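PDB 3I4G: SusD-like carbohydrate binding protein BF1063 from Bacteroides fragilis NCTC 9343, which probably binds carbohydrate at the outer membrane of the bacterium, as a member of the SusD family of glycan-capturing lipoproteins. Local coordinates for residues W92-N103 against F140-V149; K197-R206 against A220-N230. All blocks are in the same frame, centred on the assembly; numbering follows the deposited sequence.

Contact 1 of 2, residues W92-N103 against F140-V149; sequences WETSYKRIGYCN and FKNVPLVENV. With EDO (1,2-ethanediol), chain G.
Trp92 meets Phe140, Val143 and Pro144 with successive atoms of its side chain. CB starts it, 4.0 Å from Phe140 CZ. CG stands anti to the backbone N (chi1 179°), which swings the indole off the helix to where its six-membered ring meets the segment 140-149. CE3 then points into the middle of the Phe140 ring, an edge-to-face pair with the planes at 82°. Further along the same rim CZ3 reaches Val143 CG1 at 3.7 Å, and CH2 ends against Pro144 CD. One face of the indole is taken by CE2 of Tyr96, a turn later on the helix.

The Tyr96 ring leans on that face, and its hydroxyl edge is turned to the loop, where OH gives a short hydrogen bond to Pro144 O (2.7 Å), in the carbonyl plane on a lone pair. Two turns on, Asn103 finishes the seam. Its ND2 donates to Val146 O at 3.1 Å with a fairly straight N-H, yet arrives from well above that carbonyl's plane; Tyr133 OH is a second donor to the same oxygen. Water 1 joins ND2 to Asn148 O, and water 2 joins Asn103 O to Glu147 O. With OD1 held by Arg129, both ends of the amide are engaged and its flip is settled. Ile99 CG2 fills in beside Val146 O.

An irregular, mostly extended segment leaving helix 116-139 is laid along helix 86-109, with aromatic and aliphatic packing round Trp92 and, further along, Tyr96 and Asn103 bonded to loop carbonyls, within the SusD-like N-terminal region.

Contact 2 of 2, residues K197-R206 against A220-N230; sequences KQAALAFLGR and AFHDIMELGDN
The Phe221 ring has Gly205 over one face: CA sits 4.0 Å from the ring centroid in a CH-pi contact, offset toward the rim. Ala202 O and Arg206 N come at it obliquely. With no side chain on Gly205, ring atom CZ gets within 3.5 Å of Gly205 C, and the helices can close in here; Ala220 CB likewise rests on Leu201 O and Gly205 N.

A second flat group that carries the contact is the Gln198 amide. Asp229 OD2 lies close to its plane and accepts from NE2 at 2.9 Å, whereas NE2 itself stands above the carboxylate plane, the two planes being 51° apart. A bend at chi2 (91°) turns the amide toward the end of helix 214-227, where water 3 also accepts a hydrogen bond from NE2 and another from Asp229 N. OE1 is bonded to Phe184 N, and Arg183 pairs with Asp229 OD1, so the loop after helix 163-180 shares this polar cluster.

Between these ends the packing is aliphatic. Leu201 is a knob in the hole formed by Ala220, Asp223, Ile224 and Leu227, its CB 3.7 Å from Ile224 CG1. Ile224 CD1 reaches on to Gln198 O and Ala202 CB.

The axes of 197-206 and 220-227 come within 8.4 Å, their directions 154° apart, a nearly antiparallel helical hairpin of the kind that builds the TPR-like helical scaffold of SusD proteins.

In the fold
The two contacts follow one another in the chain: contact 1 closes at residue 149, well before contact 2 opens at 197. Their centres are about 25 Å apart and their nearest atoms about 10 Å, so they do not touch. Helix 116-139 lies between them in the fold. Its Leu136, Gln132 and Tyr133 meet the helix of contact 1, while Phe127, Phe134 and Tyr135 meet helix 197-211 of contact 2. Helix 163-180 also serves both, touching the loop of contact 1 and taking Lys197 NZ of contact 2 on Ala178 O. Contact 1 lays an irregular segment along a helix, whereas contact 2 pairs neighbouring helices; together they belong to the mainly helical, TPR-like framework expected of a SusD-like protein.

Contact 1 of 2, residues W92-N103 against F140-V149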
loop_
_atom_site.group_PDB
_atom_site.type_symbol
_atom_site.label_atom_id
_atom_site.label_comp_id
_atom_site.label_asym_id
_atom_site.label_seq_id
_atom_site.Cartn_x
_atom_site.Cartn_y
_atom_site.Cartn_z
ATOM N N TRP A 92 0.726 7.456 -14.505
ATOM C CA TRP A 92 0.325 7.156 -15.877
ATOM C C TRP A 92 1.514 6.727 -16.749
ATOM O O TRP A 92 1.483 5.669 -17.437
ATOM C CB TRP A 92 -0.319 8.381 -16.503
ATOM C CG TRP A 92 -0.752 8.224 -17.938
ATOM C CD1 TRP A 92 0.013 8.398 -19.043
ATOM C CD2 TRP A 92 -2.081 7.910 -18.414
ATOM N NE1 TRP A 92 -0.744 8.182 -20.183
ATOM C CE2 TRP A 92 -2.032 7.906 -19.821
ATOM C CE3 TRP A 92 -3.301 7.659 -17.787
ATOM C CZ2 TRP A 92 -3.170 7.651 -20.606
ATOM C CZ3 TRP A 92 -4.416 7.384 -18.579
ATOM C CH2 TRP A 92 -4.332 7.396 -19.961
ATOM N N GLU A 93 2.549 7.543 -16.793
ATOM C CA GLU A 93 3.635 7.235 -17.708
ATOM C C GLU A 93 4.410 5.989 -17.281
ATOM O O GLU A 93 4.752 5.174 -18.147
ATOM C CB GLU A 93 4.558 8.419 -17.850
ATOM C CG GLU A 93 5.432 8.660 -16.687
ATOM C CD GLU A 93 6.178 9.968 -16.803
ATOM O OE1 GLU A 93 5.975 10.700 -17.802
ATOM O OE2 GLU A 93 6.979 10.264 -15.884
ATOM N N THR A 94 4.672 5.793 -15.992
ATOM C CA THR A 94 5.396 4.586 -15.613
ATOM C C THR A 94 4.555 3.353 -15.951
ATOM O O THR A 94 5.111 2.307 -16.368
ATOM C CB THR A 94 5.821 4.576 -14.143
ATOM O OG1 THR A 94 4.666 4.628 -13.300
ATOM C CG2 THR A 94 6.769 5.738 -13.843
ATOM N N SER A 95 3.239 3.440 -15.821
ATOM C CA SER A 95 2.366 2.314 -16.184
ATOM C C SER A 95 2.502 1.974 -17.647
ATOM O O SER A 95 2.743 0.828 -18.016
ATOM C CB SER A 95 0.907 2.637 -15.897
ATOM O OG SER A 95 0.668 2.886 -14.501
ATOM N N TYR A 96 2.310 2.971 -18.500
ATOM C CA TYR A 96 2.330 2.739 -19.953
ATOM C C TYR A 96 3.720 2.418 -20.449
ATOM O O TYR A 96 3.868 1.697 -21.454
ATOM C CB TYR A 96 1.628 3.900 -20.697
ATOM C CG TYR A 96 0.125 3.746 -20.668
ATOM C CD1 TYR A 96 -0.489 2.730 -21.381
ATOM C CD2 TYR A 96 -0.690 4.577 -19.904
ATOM C CE1 TYR A 96 -1.887 2.540 -21.343
ATOM C CE2 TYR A 96 -2.053 4.427 -19.873
ATOM C CZ TYR A 96 -2.657 3.402 -20.596
ATOM O OH TYR A 96 -4.037 3.256 -20.593
ATOM N N LYS A 97 4.753 2.907 -19.787
ATOM C CA LYS A 97 6.126 2.509 -20.145
ATOM C C LYS A 97 6.286 1.004 -19.893
ATOM O O LYS A 97 6.743 0.272 -20.781
ATOM C CB LYS A 97 7.176 3.295 -19.375
ATOM C CG LYS A 97 8.595 3.087 -19.858
ATOM C CD LYS A 97 9.548 4.144 -19.342
ATOM C CE LYS A 97 10.916 4.046 -20.026
ATOM N N ARG A 98 5.902 0.511 -18.713
ATOM C CA ARG A 98 6.023 -0.894 -18.450
ATOM C C ARG A 98 5.108 -1.697 -19.393
ATOM O O ARG A 98 5.551 -2.708 -19.940
ATOM C CB ARG A 98 5.681 -1.239 -17.002
ATOM C CG ARG A 98 5.649 -2.728 -16.859
ATOM C CD ARG A 98 5.384 -3.244 -15.509
ATOM N NE ARG A 98 6.535 -3.202 -14.624
ATOM C CZ ARG A 98 6.641 -2.415 -13.577
ATOM N NH1 ARG A 98 5.765 -1.460 -13.361
ATOM N NH2 ARG A 98 7.673 -2.545 -12.774
ATOM N N ILE A 99 3.885 -1.239 -19.633
ATOM C CA ILE A 99 2.986 -1.934 -20.541
ATOM C C ILE A 99 3.639 -2.075 -21.910
ATOM O O ILE A 99 3.622 -3.165 -22.498
ATOM C CB ILE A 99 1.643 -1.202 -20.625
ATOM C CG1 ILE A 99 0.853 -1.396 -19.312
ATOM C CG2 ILE A 99 0.812 -1.689 -21.852
ATOM C CD1 ILE A 99 -0.279 -0.368 -19.141
ATOM N N GLY A 100 4.234 -1.006 -22.409
ATOM C CA GLY A 100 4.854 -1.081 -23.734
ATOM C C GLY A 100 5.993 -2.058 -23.774
ATOM O O GLY A 100 6.105 -2.815 -24.737
ATOM N N TYR A 101 6.837 -2.091 -22.740
ATOM C CA TYR A 101 7.916 -3.075 -22.709
ATOM C C TYR A 101 7.348 -4.495 -22.575
ATOM O O TYR A 101 7.893 -5.423 -23.188
ATOM C CB TYR A 101 8.923 -2.757 -21.615
ATOM C CG TYR A 101 9.817 -1.583 -21.963
ATOM C CD1 TYR A 101 10.687 -1.661 -23.063
ATOM C CD2 TYR A 101 9.832 -0.443 -21.203
ATOM C CE1 TYR A 101 11.517 -0.591 -23.393
ATOM C CE2 TYR A 101 10.682 0.626 -21.517
ATOM C CZ TYR A 101 11.499 0.547 -22.603
ATOM O OH TYR A 101 12.333 1.617 -22.890
ATOM N N CYS A 102 6.277 -4.700 -21.817
ATOM C CA CYS A 102 5.671 -6.021 -21.730
ATOM C C CYS A 102 5.139 -6.453 -23.075
ATOM O O CYS A 102 5.271 -7.634 -23.473
ATOM C CB CYS A 102 4.523 -6.057 -20.717
ATOM S SG CYS A 102 5.014 -5.934 -18.961
ATOM N N ASN A 103 4.531 -5.519 -23.791
ATOM C CA ASN A 103 3.994 -5.829 -25.124
ATOM C C ASN A 103 5.100 -6.236 -26.078
ATOM O O ASN A 103 4.933 -7.199 -26.866
ATOM C CB ASN A 103 3.139 -4.664 -25.665
ATOM C CG ASN A 103 1.855 -4.487 -24.877
ATOM O OD1 ASN A 103 1.442 -5.390 -24.149
ATOM N ND2 ASN A 103 1.204 -3.323 -25.036
ATOM N N PHE A 140 -7.759 5.868 -12.743
ATOM C CA PHE A 140 -8.196 6.580 -13.942
ATOM C C PHE A 140 -9.466 5.953 -14.550
ATOM O O PHE A 140 -10.238 6.624 -15.226
ATOM C CB PHE A 140 -7.093 6.574 -14.994
ATOM C CG PHE A 140 -5.822 7.268 -14.596
ATOM C CD1 PHE A 140 -5.697 8.647 -14.677
ATOM C CD2 PHE A 140 -4.721 6.540 -14.184
ATOM C CE1 PHE A 140 -4.519 9.278 -14.376
ATOM C CE2 PHE A 140 -3.537 7.192 -13.856
ATOM C CZ PHE A 140 -3.443 8.560 -14.009
ATOM N N LYS A 141 -9.641 4.647 -14.355
ATOM C CA LYS A 141 -10.839 3.878 -14.713
ATOM C C LYS A 141 -11.001 3.573 -16.188
ATOM O O LYS A 141 -10.963 2.402 -16.547
ATOM C CB LYS A 141 -12.117 4.508 -14.125
ATOM C CG LYS A 141 -12.002 4.586 -12.592
ATOM C CD LYS A 141 -13.276 4.769 -11.906
ATOM C CE LYS A 141 -13.031 4.730 -10.406
ATOM N NZ LYS A 141 -14.291 4.924 -9.668
ATOM N N ASN A 142 -11.187 4.587 -17.027
ATOM C CA ASN A 142 -11.451 4.392 -18.455
ATOM C C ASN A 142 -10.213 4.883 -19.175
ATOM O O ASN A 142 -9.965 6.070 -19.234
ATOM C CB ASN A 142 -12.706 5.161 -18.842
ATOM C CG ASN A 142 -13.848 4.888 -17.898
ATOM O OD1 ASN A 142 -14.227 3.744 -17.667
ATOM N ND2 ASN A 142 -14.415 5.966 -17.322
ATOM N N VAL A 143 -9.431 3.957 -19.702
ATOM C CA VAL A 143 -8.123 4.264 -20.285
ATOM C C VAL A 143 -7.877 3.378 -21.491
ATOM O O VAL A 143 -8.563 2.363 -21.691
ATOM C CB VAL A 143 -6.977 4.056 -19.240
ATOM C CG1 VAL A 143 -7.198 4.958 -17.986
ATOM C CG2 VAL A 143 -6.844 2.597 -18.831
ATOM N N PRO A 144 -6.914 3.728 -22.349
ATOM C CA PRO A 144 -6.600 2.835 -23.461
ATOM C C PRO A 144 -6.075 1.477 -23.032
ATOM O O PRO A 144 -5.199 1.382 -22.143
ATOM C CB PRO A 144 -5.504 3.587 -24.228
ATOM C CG PRO A 144 -5.777 5.035 -23.880
ATOM C CD PRO A 144 -6.169 5.004 -22.442
ATOM N N LEU A 145 -6.625 0.422 -23.627
ATOM C CA LEU A 145 -6.188 -0.934 -23.382
ATOM C C LEU A 145 -5.320 -1.312 -24.570
ATOM O O LEU A 145 -5.810 -1.656 -25.650
ATOM C CB LEU A 145 -7.408 -1.841 -23.204
ATOM C CG LEU A 145 -7.082 -3.329 -22.964
ATOM C CD1 LEU A 145 -6.233 -3.532 -21.725
ATOM C CD2 LEU A 145 -8.358 -4.152 -22.821
ATOM N N VAL A 146 -4.023 -1.170 -24.391
ATOM C CA VAL A 146 -3.032 -1.406 -25.432
ATOM C C VAL A 146 -2.319 -2.721 -25.170
ATOM O O VAL A 146 -1.695 -2.944 -24.128
ATOM C CB VAL A 146 -2.019 -0.293 -25.473
ATOM C CG1 VAL A 146 -0.969 -0.547 -26.588
ATOM C CG2 VAL A 146 -2.737 1.060 -25.671
ATOM N N GLU A 147 -2.386 -3.611 -26.142
ATOM C CA GLU A 147 -1.747 -4.927 -26.100
ATOM C C GLU A 147 -0.681 -5.126 -27.164
ATOM O O GLU A 147 0.180 -5.981 -27.033
ATOM C CB GLU A 147 -2.829 -5.993 -26.290
ATOM C CG GLU A 147 -3.903 -5.940 -25.235
ATOM C CD GLU A 147 -5.099 -6.840 -25.536
ATOM O OE1 GLU A 147 -4.985 -8.071 -25.363
ATOM O OE2 GLU A 147 -6.188 -6.294 -25.851
ATOM N N ASN A 148 -0.767 -4.355 -28.235
ATOM C CA ASN A 148 0.144 -4.465 -29.364
ATOM C C ASN A 148 1.206 -3.391 -29.331
ATOM O O ASN A 148 1.036 -2.363 -28.672
ATOM C CB ASN A 148 -0.624 -4.335 -30.672
ATOM C CG ASN A 148 -1.605 -5.432 -30.870
ATOM O OD1 ASN A 148 -1.376 -6.568 -30.457
ATOM N ND2 ASN A 148 -2.710 -5.117 -31.526
ATOM N N VAL A 149 2.316 -3.643 -30.016
ATOM C CA VAL A 149 3.395 -2.695 -30.114
ATOM C C VAL A 149 2.938 -1.615 -31.098
ATOM O O VAL A 149 2.544 -1.913 -32.226
ATOM C CB VAL A 149 4.687 -3.400 -30.571
ATOM C CG1 VAL A 149 5.802 -2.377 -30.808
ATOM C CG2 VAL A 149 5.083 -4.464 -29.541
HETATM C C1 EDO G . 8.982 -1.536 -8.962
HETATM O O1 EDO G . 8.920 -1.315 -10.397
HETATM C C2 EDO G . 9.682 -2.823 -8.637
HETATM O O2 EDO G . 8.971 -3.938 -9.213
HETATM O O HOH W 1 2.549 -1.229 -26.685
HETATM O O HOH W 2 2.074 -7.744 -27.428
#

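Contact 2 of 2, residues K197-R206 against A220-N230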
loop_
_atom_site.group_PDB
_atom_site.type_symbol
_atom_site.label_atom_id
_atom_site.label_comp_id
_atom_site.label_asym_id
_atom_site.label_seq_id
_atom_site.Cartn_x
_atom_site.Cartn_y
_atom_site.Cartn_z
ATOM N N LYS A 197 2.230 -18.195 -8.546
ATOM C CA LYS A 197 0.843 -18.469 -8.829
ATOM C C LYS A 197 -0.065 -17.681 -7.893
ATOM O O LYS A 197 -1.015 -17.022 -8.302
ATOM C CB LYS A 197 0.609 -19.987 -8.669
ATOM C CG LYS A 197 -0.789 -20.452 -8.947
ATOM C CD LYS A 197 -0.946 -21.979 -8.811
ATOM C CE LYS A 197 0.017 -22.809 -9.650
ATOM N NZ LYS A 197 -0.275 -22.618 -11.103
ATOM N N GLN A 198 0.229 -17.763 -6.603
ATOM C CA GLN A 198 -0.567 -17.068 -5.586
ATOM C C GLN A 198 -0.541 -15.554 -5.721
ATOM O O GLN A 198 -1.521 -14.901 -5.328
ATOM C CB GLN A 198 -0.109 -17.495 -4.185
ATOM C CG GLN A 198 -0.462 -18.938 -3.824
ATOM C CD GLN A 198 0.608 -19.958 -4.176
ATOM O OE1 GLN A 198 1.450 -19.760 -5.105
ATOM N NE2 GLN A 198 0.619 -21.066 -3.410
ATOM N N ALA A 199 0.545 -14.967 -6.223
ATOM C CA ALA A 199 0.568 -13.512 -6.478
ATOM C C ALA A 199 -0.458 -13.156 -7.546
ATOM O O ALA A 199 -1.233 -12.189 -7.394
ATOM C CB ALA A 199 1.983 -13.040 -6.875
ATOM N N ALA A 200 -0.479 -13.926 -8.631
ATOM C CA ALA A 200 -1.473 -13.681 -9.667
ATOM C C ALA A 200 -2.902 -13.911 -9.159
ATOM O O ALA A 200 -3.810 -13.154 -9.495
ATOM C CB ALA A 200 -1.152 -14.538 -10.933
ATOM N N LEU A 201 -3.120 -14.961 -8.355
ATOM C CA LEU A 201 -4.441 -15.192 -7.791
ATOM C C LEU A 201 -4.870 -14.065 -6.832
ATOM O O LEU A 201 -6.073 -13.765 -6.742
ATOM C CB LEU A 201 -4.529 -16.557 -7.059
ATOM C CG LEU A 201 -4.391 -17.797 -7.904
ATOM C CD1 LEU A 201 -4.189 -19.044 -7.035
ATOM C CD2 LEU A 201 -5.628 -17.916 -8.766
ATOM N N ALA A 202 -3.938 -13.455 -6.099
ATOM C CA ALA A 202 -4.291 -12.385 -5.184
ATOM C C ALA A 202 -4.718 -11.158 -5.965
ATOM O O ALA A 202 -5.688 -10.497 -5.604
ATOM C CB ALA A 202 -3.126 -12.065 -4.266
ATOM N N PHE A 203 -4.004 -10.844 -7.053
ATOM C CA PHE A 203 -4.448 -9.751 -7.904
ATOM C C PHE A 203 -5.755 -10.066 -8.626
ATOM O O PHE A 203 -6.573 -9.170 -8.819
ATOM C CB PHE A 203 -3.359 -9.324 -8.891
ATOM C CG PHE A 203 -2.391 -8.364 -8.288
ATOM C CD1 PHE A 203 -2.650 -7.006 -8.350
ATOM C CD2 PHE A 203 -1.245 -8.781 -7.629
ATOM C CE1 PHE A 203 -1.795 -6.077 -7.779
ATOM C CE2 PHE A 203 -0.368 -7.837 -7.072
ATOM C CZ PHE A 203 -0.679 -6.495 -7.116
ATOM N N LEU A 204 -5.960 -11.318 -8.981
ATOM C CA LEU A 204 -7.266 -11.737 -9.500
ATOM C C LEU A 204 -8.349 -11.434 -8.483
ATOM O O LEU A 204 -9.400 -10.881 -8.826
ATOM C CB LEU A 204 -7.268 -13.240 -9.816
ATOM C CG LEU A 204 -8.566 -13.868 -10.254
ATOM C CD1 LEU A 204 -9.089 -13.180 -11.531
ATOM C CD2 LEU A 204 -8.371 -15.358 -10.496
ATOM N N GLY A 205 -8.150 -11.839 -7.237
ATOM C CA GLY A 205 -9.109 -11.535 -6.194
ATOM C C GLY A 205 -9.361 -10.063 -6.017
ATOM O O GLY A 205 -10.523 -9.649 -5.887
ATOM N N ARG A 206 -8.315 -9.236 -6.008
ATOM C CA ARG A 206 -8.529 -7.805 -5.892
ATOM C C ARG A 206 -9.307 -7.264 -7.103
ATOM O O ARG A 206 -10.162 -6.372 -6.953
ATOM C CB ARG A 206 -7.201 -7.028 -5.788
ATOM C CG ARG A 206 -6.420 -7.145 -4.493
ATOM C CD ARG A 206 -5.245 -6.200 -4.562
ATOM N NE ARG A 206 -4.509 -6.072 -3.313
ATOM C CZ ARG A 206 -3.526 -5.216 -3.180
ATOM N NH1 ARG A 206 -3.132 -4.489 -4.226
ATOM N NH2 ARG A 206 -2.915 -5.100 -2.027
ATOM N N ALA A 220 -10.970 -16.858 -5.756
ATOM C CA ALA A 220 -9.562 -16.579 -5.993
ATOM C C ALA A 220 -8.763 -16.620 -4.695
ATOM O O ALA A 220 -7.726 -17.268 -4.609
ATOM C CB ALA A 220 -9.394 -15.216 -6.700
ATOM N N PHE A 221 -9.252 -15.941 -3.665
ATOM C CA PHE A 221 -8.532 -15.947 -2.387
ATOM C C PHE A 221 -8.565 -17.349 -1.756
ATOM O O PHE A 221 -7.560 -17.789 -1.197
ATOM C CB PHE A 221 -9.093 -14.903 -1.439
ATOM C CG PHE A 221 -8.893 -13.461 -1.895
ATOM C CD1 PHE A 221 -7.650 -12.977 -2.212
ATOM C CD2 PHE A 221 -9.962 -12.594 -1.977
ATOM C CE1 PHE A 221 -7.481 -11.651 -2.596
ATOM C CE2 PHE A 221 -9.798 -11.271 -2.359
ATOM C CZ PHE A 221 -8.565 -10.797 -2.671
ATOM N N HIS A 222 -9.694 -18.041 -1.852
ATOM C CA HIS A 222 -9.808 -19.389 -1.290
ATOM C C HIS A 222 -8.890 -20.380 -2.018
ATOM O O HIS A 222 -8.427 -21.343 -1.408
ATOM C CB HIS A 222 -11.265 -19.816 -1.323
ATOM C CG HIS A 222 -11.584 -20.984 -0.452
ATOM N ND1 HIS A 222 -11.035 -21.171 0.805
ATOM C CD2 HIS A 222 -12.502 -21.964 -0.613
ATOM C CE1 HIS A 222 -11.543 -22.272 1.334
ATOM N NE2 HIS A 222 -12.448 -22.760 0.504
ATOM N N ASP A 223 -8.613 -20.149 -3.303
ATOM C CA ASP A 223 -7.664 -20.984 -4.050
ATOM C C ASP A 223 -6.266 -20.852 -3.477
ATOM O O ASP A 223 -5.537 -21.827 -3.399
ATOM C CB ASP A 223 -7.625 -20.620 -5.544
ATOM C CG ASP A 223 -8.849 -21.073 -6.330
ATOM O OD1 ASP A 223 -9.618 -21.906 -5.832
ATOM O OD2 ASP A 223 -8.999 -20.596 -7.502
ATOM N N ILE A 224 -5.890 -19.647 -3.040
ATOM C CA ILE A 224 -4.602 -19.450 -2.385
ATOM C C ILE A 224 -4.559 -20.251 -1.080
ATOM O O ILE A 224 -3.587 -20.938 -0.736
ATOM C CB ILE A 224 -4.345 -17.960 -2.128
ATOM C CG1 ILE A 224 -4.274 -17.193 -3.452
ATOM C CG2 ILE A 224 -3.069 -17.762 -1.292
ATOM C CD1 ILE A 224 -4.282 -15.696 -3.268
HETATM N N MSE A 225 -5.602 -20.100 -0.285
HETATM C CA MSE A 225 -5.688 -20.847 0.978
HETATM C C MSE A 225 -5.605 -22.362 0.762
HETATM O O MSE A 225 -4.849 -23.048 1.452
HETATM C CB MSE A 225 -6.975 -20.456 1.699
HETATM C CG MSE A 225 -7.097 -18.978 2.058
HETATM SE SE MSE A 225 -8.851 -18.401 2.505
HETATM C CE MSE A 225 -9.113 -19.461 4.210
ATOM N N GLU A 226 -6.317 -22.883 -0.223
ATOM C CA GLU A 226 -6.364 -24.329 -0.444
ATOM C C GLU A 226 -5.080 -24.907 -1.054
ATOM O O GLU A 226 -4.809 -26.101 -0.907
ATOM C CB GLU A 226 -7.597 -24.663 -1.280
ATOM C CG GLU A 226 -8.881 -24.494 -0.489
ATOM C CD GLU A 226 -10.117 -24.810 -1.287
ATOM O OE1 GLU A 226 -10.138 -24.526 -2.517
ATOM O OE2 GLU A 226 -11.072 -25.328 -0.673
ATOM N N LEU A 227 -4.278 -24.078 -1.713
ATOM C CA LEU A 227 -2.970 -24.525 -2.175
ATOM C C LEU A 227 -2.099 -24.886 -0.971
ATOM O O LEU A 227 -1.279 -25.817 -1.010
ATOM C CB LEU A 227 -2.283 -23.475 -3.053
ATOM C CG LEU A 227 -2.746 -23.429 -4.510
ATOM C CD1 LEU A 227 -2.449 -22.093 -5.150
ATOM C CD2 LEU A 227 -2.114 -24.594 -5.283
ATOM N N GLY A 228 -2.263 -24.154 0.119
ATOM C CA GLY A 228 -1.621 -24.559 1.368
ATOM C C GLY A 228 -0.169 -24.211 1.546
ATOM O O GLY A 228 0.493 -24.723 2.436
ATOM N N ASP A 229 0.357 -23.331 0.703
ATOM C CA ASP A 229 1.769 -22.933 0.767
ATOM C C ASP A 229 2.012 -21.782 1.708
ATOM O O ASP A 229 3.177 -21.513 2.044
ATOM C CB ASP A 229 2.313 -22.499 -0.605
ATOM C CG ASP A 229 2.271 -23.578 -1.659
ATOM O OD1 ASP A 229 2.036 -24.734 -1.323
ATOM O OD2 ASP A 229 2.530 -23.231 -2.842
ATOM N N ASN A 230 0.949 -21.069 2.108
ATOM C CA ASN A 230 1.094 -19.857 2.879
ATOM C C ASN A 230 0.480 -19.962 4.268
ATOM O O ASN A 230 -0.407 -20.761 4.536
ATOM C CB ASN A 230 0.475 -18.728 2.075
ATOM C CG ASN A 230 1.178 -18.527 0.749
ATOM O OD1 ASN A 230 0.645 -18.870 -0.319
ATOM N ND2 ASN A 230 2.393 -18.021 0.806
HETATM O O HOH W 3 -0.831 -21.044 -0.957
#